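PDB 1T62: ASCH domain-containing protein from Enterococcus faecalis, which is of unknown function but belongs to the PUA-like superfamily, whose members commonly bind RNA, so a role in nucleic-acid binding is possible. Local coordinates for residues R47-C52 / F102-G107; V90-N96 / P137-C143. All blocks are in the same frame, centred on the assembly; numbering follows the deposited sequence.

Overall arrangement
Both contacts lie in the ASCH domain, with centres about 14 Å apart, and share its mixed sheet. Interaction 2 pairs the end of strand 81-94 with the start of strand 140-151; interaction 1 sets segment 102-107 against strand 50-54, the next strand beyond 140-151. Along the chain the segments of the two contacts alternate. They meet at Cys-143, whose CB packs against the ring of Phe-102, and the Met-93 methyl CE lies 3.9 Å from Phe-102 CD2. His-120 bonds Glu-106 in interaction 1 and packs on Met-95 in interaction 2. Lys-48, Thr-51 and Glu-106, approached by tag residue His-166 of the second subunit, probably mark a pocket at interaction 1; no other chain touches interaction 2.

Interaction 1: residues R47-C52 / F102-G107; sequences RKTATC and FAQAEG
The carbonyl O of Ala-105, in the last part of the helix that begins at residue 100, receives N-H groups from the loop before strand 50-54 and from the strand's first residue. Thr-49 N donates to Ala-105 O at 2.7 Å; Ala-50 N adds a weak bond to the same oxygen, and Lys-48 CA contributes a C-H...O contact. Lys-48 and Gly-107 come closest here, with their CA atoms 4.3 Å apart.

Lys-48 carries much of the polar contact. Its CG stands anti to the backbone N (chi1 165°) and the chain runs extended past the Glu-106 carbonyl before bending at chi4. NZ then bonds Glu-106 O at 3.2 Å, tilted from the carbonyl plane, and Ala-50 O at 2.9 Å, within that carbonyl's plane. The Lys-48 and Glu-106 chains run alongside each other in the same direction, with a salt bridge of 3.3 Å between NZ and OE2. Bent at chi2, Glu-106 brings OE1 to 3.1 Å from Cys-52 SG; His-120 of helix 113-128 hydrogen-bonds this oxygen.

On the apolar side, Phe-102 presents a ring edge to the strand, with CZ 3.2 Å from Thr-51 O near the ring plane. Ala-50 CB touches both Ala-105 CB and the CE2 side of the ring, while Cys-52 CB approaches CZ obliquely. His-166 of the second subunit, a tag residue, salt-bridges Lys-48 NZ through its terminal carboxylate and weakly bonds Glu-106 OE2 through ND1, a contact of the construct. Two backbone carbonyls and the Glu-106 carboxylate thus hold the ammonium group between segment 102-107 and the strand, and His-120 fixes OE1; such a polar cluster is consistent with a ligand or active-site pocket.

Interaction 2: residues V90-N96 / P137-C143; sequences VEIMPMN and PDMLLVC
Met-93 and Cys-143 form the apolar centre of this antiparallel strand pair, part of the mixed sheet of the PUA-like ASCH fold. The Met-93 chain leaves with CG flanked by both the backbone N and C (chi1 79°) and bends at chi3, bringing CE against Cys-143 SG. Leu-141 points to the same face, toward Phe-124 of helix 113-128; its CD1 lies 3.8 Å from Met-95 CG, where the two side chains meet at a slant. The other face carries Ile-92, Pro-94, Leu-140 and Val-142. There the Pro-94 ring runs along the Leu-140 side chain, CG to CD1 at 3.7 Å, and Ile-92 CG2 reaches the branch point of Leu-140.

Two hydrogen-bonded pairs hold the strands in register. Glu-91 and Cys-143 exchange both backbone bonds, Glu-91 N to Cys-143 O at 2.7 Å, and Met-93 and Leu-141 do the same. Beyond Pro-94, which has no N-H to give, Met-95 N donates to Met-139 O at 3.2 Å, carrying the pairing into the 3-10 turn.

At the polar edge, Glu-91 turns to Lys-89 in a salt bridge. At the opposite end Asn-96 and Asp-138 run alongside one another, amide and carboxylate planes 62° apart, and Asn-96 OD1 rests 3.2 Å from Asp-138 CB.

Interaction 1: residues R47-C52 / F102-G107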
loop_
_atom_site.group_PDB
_atom_site.type_symbol
_atom_site.label_atom_id
_atom_site.label_comp_id
_atom_site.label_asym_id
_atom_site.label_seq_id
_atom_site.Cartn_x
_atom_site.Cartn_y
_atom_site.Cartn_z
ATOM N N ARG B 47 20.007 2.411 -3.683
ATOM C CA ARG B 47 20.285 1.608 -4.873
ATOM C C ARG B 47 19.494 2.019 -6.113
ATOM O O ARG B 47 20.059 2.105 -7.206
ATOM C CB ARG B 47 20.045 0.129 -4.577
ATOM C CG ARG B 47 20.946 -0.414 -3.483
ATOM C CD ARG B 47 20.928 -1.931 -3.455
ATOM N NE ARG B 47 21.852 -2.480 -2.464
ATOM C CZ ARG B 47 23.167 -2.260 -2.448
ATOM N NH1 ARG B 47 23.732 -1.492 -3.373
ATOM N NH2 ARG B 47 23.922 -2.821 -1.509
ATOM N N LYS B 48 18.195 2.262 -5.962
ATOM C CA LYS B 48 17.371 2.672 -7.100
ATOM C C LYS B 48 17.117 4.177 -7.051
ATOM O O LYS B 48 16.359 4.669 -6.207
ATOM C CB LYS B 48 16.039 1.918 -7.102
ATOM C CG LYS B 48 14.977 2.520 -8.029
ATOM C CD LYS B 48 13.624 1.884 -7.751
ATOM C CE LYS B 48 12.515 2.480 -8.594
ATOM N NZ LYS B 48 12.626 2.096 -10.032
ATOM N N THR B 49 17.735 4.910 -7.965
ATOM C CA THR B 49 17.587 6.355 -7.979
ATOM C C THR B 49 16.869 6.908 -9.197
ATOM O O THR B 49 16.933 8.108 -9.461
ATOM C CB THR B 49 18.950 7.003 -7.901
ATOM O OG1 THR B 49 19.637 6.811 -9.143
ATOM C CG2 THR B 49 19.757 6.347 -6.827
ATOM N N ALA B 50 16.201 6.034 -9.945
ATOM C CA ALA B 50 15.459 6.443 -11.134
ATOM C C ALA B 50 14.161 5.659 -11.298
ATOM O O ALA B 50 13.982 4.586 -10.718
ATOM C CB ALA B 50 16.311 6.277 -12.366
ATOM N N THR B 51 13.268 6.210 -12.114
ATOM C CA THR B 51 11.966 5.624 -12.392
ATOM C C THR B 51 11.573 5.945 -13.818
ATOM O O THR B 51 12.234 6.717 -14.515
ATOM C CB THR B 51 10.894 6.241 -11.507
ATOM O OG1 THR B 51 11.401 6.358 -10.179
ATOM C CG2 THR B 51 9.656 5.385 -11.490
ATOM N N CYS B 52 10.476 5.358 -14.252
ATOM C CA CYS B 52 9.994 5.635 -15.580
ATOM C C CYS B 52 8.528 5.278 -15.648
ATOM O O CYS B 52 8.088 4.269 -15.090
ATOM C CB CYS B 52 10.800 4.860 -16.624
ATOM S SG CYS B 52 10.733 3.090 -16.464
ATOM N N PHE B 102 20.898 4.123 -17.448
ATOM C CA PHE B 102 19.619 4.377 -16.823
ATOM C C PHE B 102 19.089 3.131 -16.114
ATOM O O PHE B 102 18.445 3.241 -15.068
ATOM C CB PHE B 102 18.607 4.873 -17.872
ATOM C CG PHE B 102 17.209 5.085 -17.333
ATOM C CD1 PHE B 102 16.290 4.035 -17.296
ATOM C CD2 PHE B 102 16.823 6.319 -16.837
ATOM C CE1 PHE B 102 15.000 4.217 -16.770
ATOM C CE2 PHE B 102 15.534 6.510 -16.306
ATOM C CZ PHE B 102 14.623 5.451 -16.273
ATOM N N ALA B 103 19.361 1.949 -16.662
ATOM C CA ALA B 103 18.860 0.727 -16.052
ATOM C C ALA B 103 19.486 0.436 -14.692
ATOM O O ALA B 103 18.807 -0.053 -13.792
ATOM C CB ALA B 103 19.065 -0.437 -16.978
ATOM N N GLN B 104 20.771 0.731 -14.532
ATOM C CA GLN B 104 21.431 0.486 -13.255
ATOM C C GLN B 104 20.872 1.472 -12.228
ATOM O O GLN B 104 20.629 1.124 -11.059
ATOM C CB GLN B 104 22.952 0.633 -13.409
ATOM C CG GLN B 104 23.524 -0.271 -14.506
ATOM C CD GLN B 104 25.042 -0.292 -14.547
ATOM O OE1 GLN B 104 25.696 0.743 -14.390
ATOM N NE2 GLN B 104 25.610 -1.473 -14.778
ATOM N N ALA B 105 20.656 2.702 -12.679
ATOM C CA ALA B 105 20.087 3.729 -11.828
ATOM C C ALA B 105 18.686 3.277 -11.405
ATOM O O ALA B 105 18.256 3.524 -10.277
ATOM C CB ALA B 105 19.998 5.018 -12.587
ATOM N N GLU B 106 17.997 2.604 -12.332
ATOM C CA GLU B 106 16.634 2.088 -12.163
ATOM C C GLU B 106 16.515 0.992 -11.110
ATOM O O GLU B 106 15.405 0.684 -10.647
ATOM C CB GLU B 106 16.139 1.549 -13.501
ATOM C CG GLU B 106 14.932 2.257 -14.059
ATOM C CD GLU B 106 13.626 1.598 -13.666
ATOM O OE1 GLU B 106 12.573 2.029 -14.181
ATOM O OE2 GLU B 106 13.645 0.654 -12.846
ATOM N N GLY B 107 17.657 0.401 -10.749
ATOM C CA GLY B 107 17.675 -0.662 -9.754
ATOM C C GLY B 107 18.455 -1.893 -10.177
ATOM O O GLY B 107 18.499 -2.892 -9.455
#

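Interaction 2: residues V90-N96 / P137-C143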
loop_
_atom_site.group_PDB
_atom_site.type_symbol
_atom_site.label_atom_id
_atom_site.label_comp_id
_atom_site.label_asym_id
_atom_site.label_seq_id
_atom_site.Cartn_x
_atom_site.Cartn_y
_atom_site.Cartn_z
ATOM N N VAL B 90 14.549 15.192 -15.435
ATOM C CA VAL B 90 13.374 14.606 -16.078
ATOM C C VAL B 90 13.758 14.428 -17.540
ATOM O O VAL B 90 14.229 15.370 -18.188
ATOM C CB VAL B 90 12.126 15.537 -16.004
ATOM C CG1 VAL B 90 10.960 14.914 -16.770
ATOM C CG2 VAL B 90 11.736 15.777 -14.554
ATOM N N GLU B 91 13.564 13.230 -18.067
ATOM C CA GLU B 91 13.924 12.991 -19.449
ATOM C C GLU B 91 12.980 12.059 -20.173
ATOM O O GLU B 91 12.537 11.057 -19.623
ATOM C CB GLU B 91 15.349 12.443 -19.520
ATOM C CG GLU B 91 15.762 11.968 -20.891
ATOM C CD GLU B 91 17.223 11.621 -20.941
ATOM O OE1 GLU B 91 17.711 11.006 -19.971
ATOM O OE2 GLU B 91 17.886 11.956 -21.947
ATOM N N ILE B 92 12.688 12.403 -21.425
ATOM C CA ILE B 92 11.809 11.612 -22.278
ATOM C C ILE B 92 12.635 10.836 -23.298
ATOM O O ILE B 92 13.374 11.444 -24.063
ATOM C CB ILE B 92 10.832 12.516 -23.045
ATOM C CG1 ILE B 92 9.997 13.333 -22.061
ATOM C CG2 ILE B 92 9.941 11.680 -23.931
ATOM C CD1 ILE B 92 9.037 14.248 -22.730
ATOM N N MET B 93 12.518 9.505 -23.302
ATOM C CA MET B 93 13.269 8.676 -24.253
ATOM C C MET B 93 12.510 7.416 -24.663
ATOM O O MET B 93 11.766 6.847 -23.868
ATOM C CB MET B 93 14.617 8.268 -23.668
ATOM C CG MET B 93 14.522 7.132 -22.686
ATOM S SD MET B 93 16.119 6.644 -22.060
ATOM C CE MET B 93 16.138 7.563 -20.513
ATOM N N PRO B 94 12.701 6.958 -25.915
ATOM C CA PRO B 94 12.037 5.761 -26.443
ATOM C C PRO B 94 12.502 4.549 -25.656
ATOM O O PRO B 94 13.695 4.408 -25.394
ATOM C CB PRO B 94 12.509 5.715 -27.889
ATOM C CG PRO B 94 12.825 7.151 -28.196
ATOM C CD PRO B 94 13.546 7.568 -26.949
ATOM N N MET B 95 11.578 3.665 -25.292
ATOM C CA MET B 95 11.950 2.500 -24.504
ATOM C C MET B 95 13.063 1.650 -25.102
ATOM O O MET B 95 13.934 1.179 -24.378
ATOM C CB MET B 95 10.738 1.624 -24.240
ATOM C CG MET B 95 10.977 0.708 -23.079
ATOM S SD MET B 95 9.492 -0.122 -22.572
ATOM C CE MET B 95 10.124 -1.754 -22.205
ATOM N N ASN B 96 13.036 1.465 -26.420
ATOM C CA ASN B 96 14.036 0.662 -27.125
ATOM C C ASN B 96 15.396 1.343 -27.230
ATOM O O ASN B 96 16.327 0.788 -27.813
ATOM C CB ASN B 96 13.537 0.328 -28.533
ATOM C CG ASN B 96 13.295 1.567 -29.380
ATOM O OD1 ASN B 96 12.754 1.480 -30.478
ATOM N ND2 ASN B 96 13.698 2.722 -28.876
ATOM N N PRO B 137 6.713 -1.417 -29.148
ATOM C CA PRO B 137 8.136 -1.504 -28.802
ATOM C C PRO B 137 8.903 -0.224 -28.480
ATOM O O PRO B 137 9.899 -0.250 -27.754
ATOM C CB PRO B 137 8.744 -2.220 -30.013
ATOM C CG PRO B 137 7.580 -2.838 -30.718
ATOM C CD PRO B 137 6.510 -1.811 -30.549
ATOM N N ASP B 138 8.465 0.898 -29.021
ATOM C CA ASP B 138 9.194 2.128 -28.777
ATOM C C ASP B 138 8.341 3.234 -28.171
ATOM O O ASP B 138 8.513 4.406 -28.495
ATOM C CB ASP B 138 9.815 2.602 -30.082
ATOM C CG ASP B 138 8.801 2.684 -31.194
ATOM O OD1 ASP B 138 9.148 3.151 -32.296
ATOM O OD2 ASP B 138 7.640 2.280 -30.970
ATOM N N MET B 139 7.422 2.866 -27.289
ATOM C CA MET B 139 6.601 3.868 -26.663
ATOM C C MET B 139 7.528 4.718 -25.827
ATOM O O MET B 139 8.400 4.204 -25.131
ATOM C CB MET B 139 5.541 3.235 -25.777
ATOM C CG MET B 139 6.085 2.418 -24.637
ATOM S SD MET B 139 4.865 2.341 -23.331
ATOM C CE MET B 139 5.131 3.931 -22.634
ATOM N N LEU B 140 7.345 6.028 -25.933
ATOM C CA LEU B 140 8.127 7.008 -25.205
ATOM C C LEU B 140 7.966 6.834 -23.687
ATOM O O LEU B 140 6.867 6.579 -23.200
ATOM C CB LEU B 140 7.666 8.407 -25.627
ATOM C CG LEU B 140 8.363 9.196 -26.751
ATOM C CD1 LEU B 140 9.374 8.329 -27.479
ATOM C CD2 LEU B 140 7.324 9.754 -27.710
ATOM N N LEU B 141 9.068 6.964 -22.952
ATOM C CA LEU B 141 9.061 6.855 -21.492
ATOM C C LEU B 141 9.382 8.189 -20.851
ATOM O O LEU B 141 10.123 9.000 -21.408
ATOM C CB LEU B 141 10.118 5.878 -21.004
ATOM C CG LEU B 141 9.871 4.392 -21.127
ATOM C CD1 LEU B 141 11.127 3.661 -20.704
ATOM C CD2 LEU B 141 8.695 3.993 -20.258
ATOM N N VAL B 142 8.830 8.408 -19.667
ATOM C CA VAL B 142 9.094 9.625 -18.923
ATOM C C VAL B 142 10.004 9.203 -17.762
ATOM O O VAL B 142 9.556 8.586 -16.791
ATOM C CB VAL B 142 7.790 10.243 -18.398
ATOM C CG1 VAL B 142 8.102 11.459 -17.546
ATOM C CG2 VAL B 142 6.896 10.627 -19.571
ATOM N N CYS B 143 11.288 9.528 -17.886
ATOM C CA CYS B 143 12.288 9.165 -16.892
ATOM C C CYS B 143 12.651 10.261 -15.877
ATOM O O CYS B 143 12.881 11.419 -16.241
ATOM C CB CYS B 143 13.552 8.698 -17.616
ATOM S SG CYS B 143 13.276 7.344 -18.801
#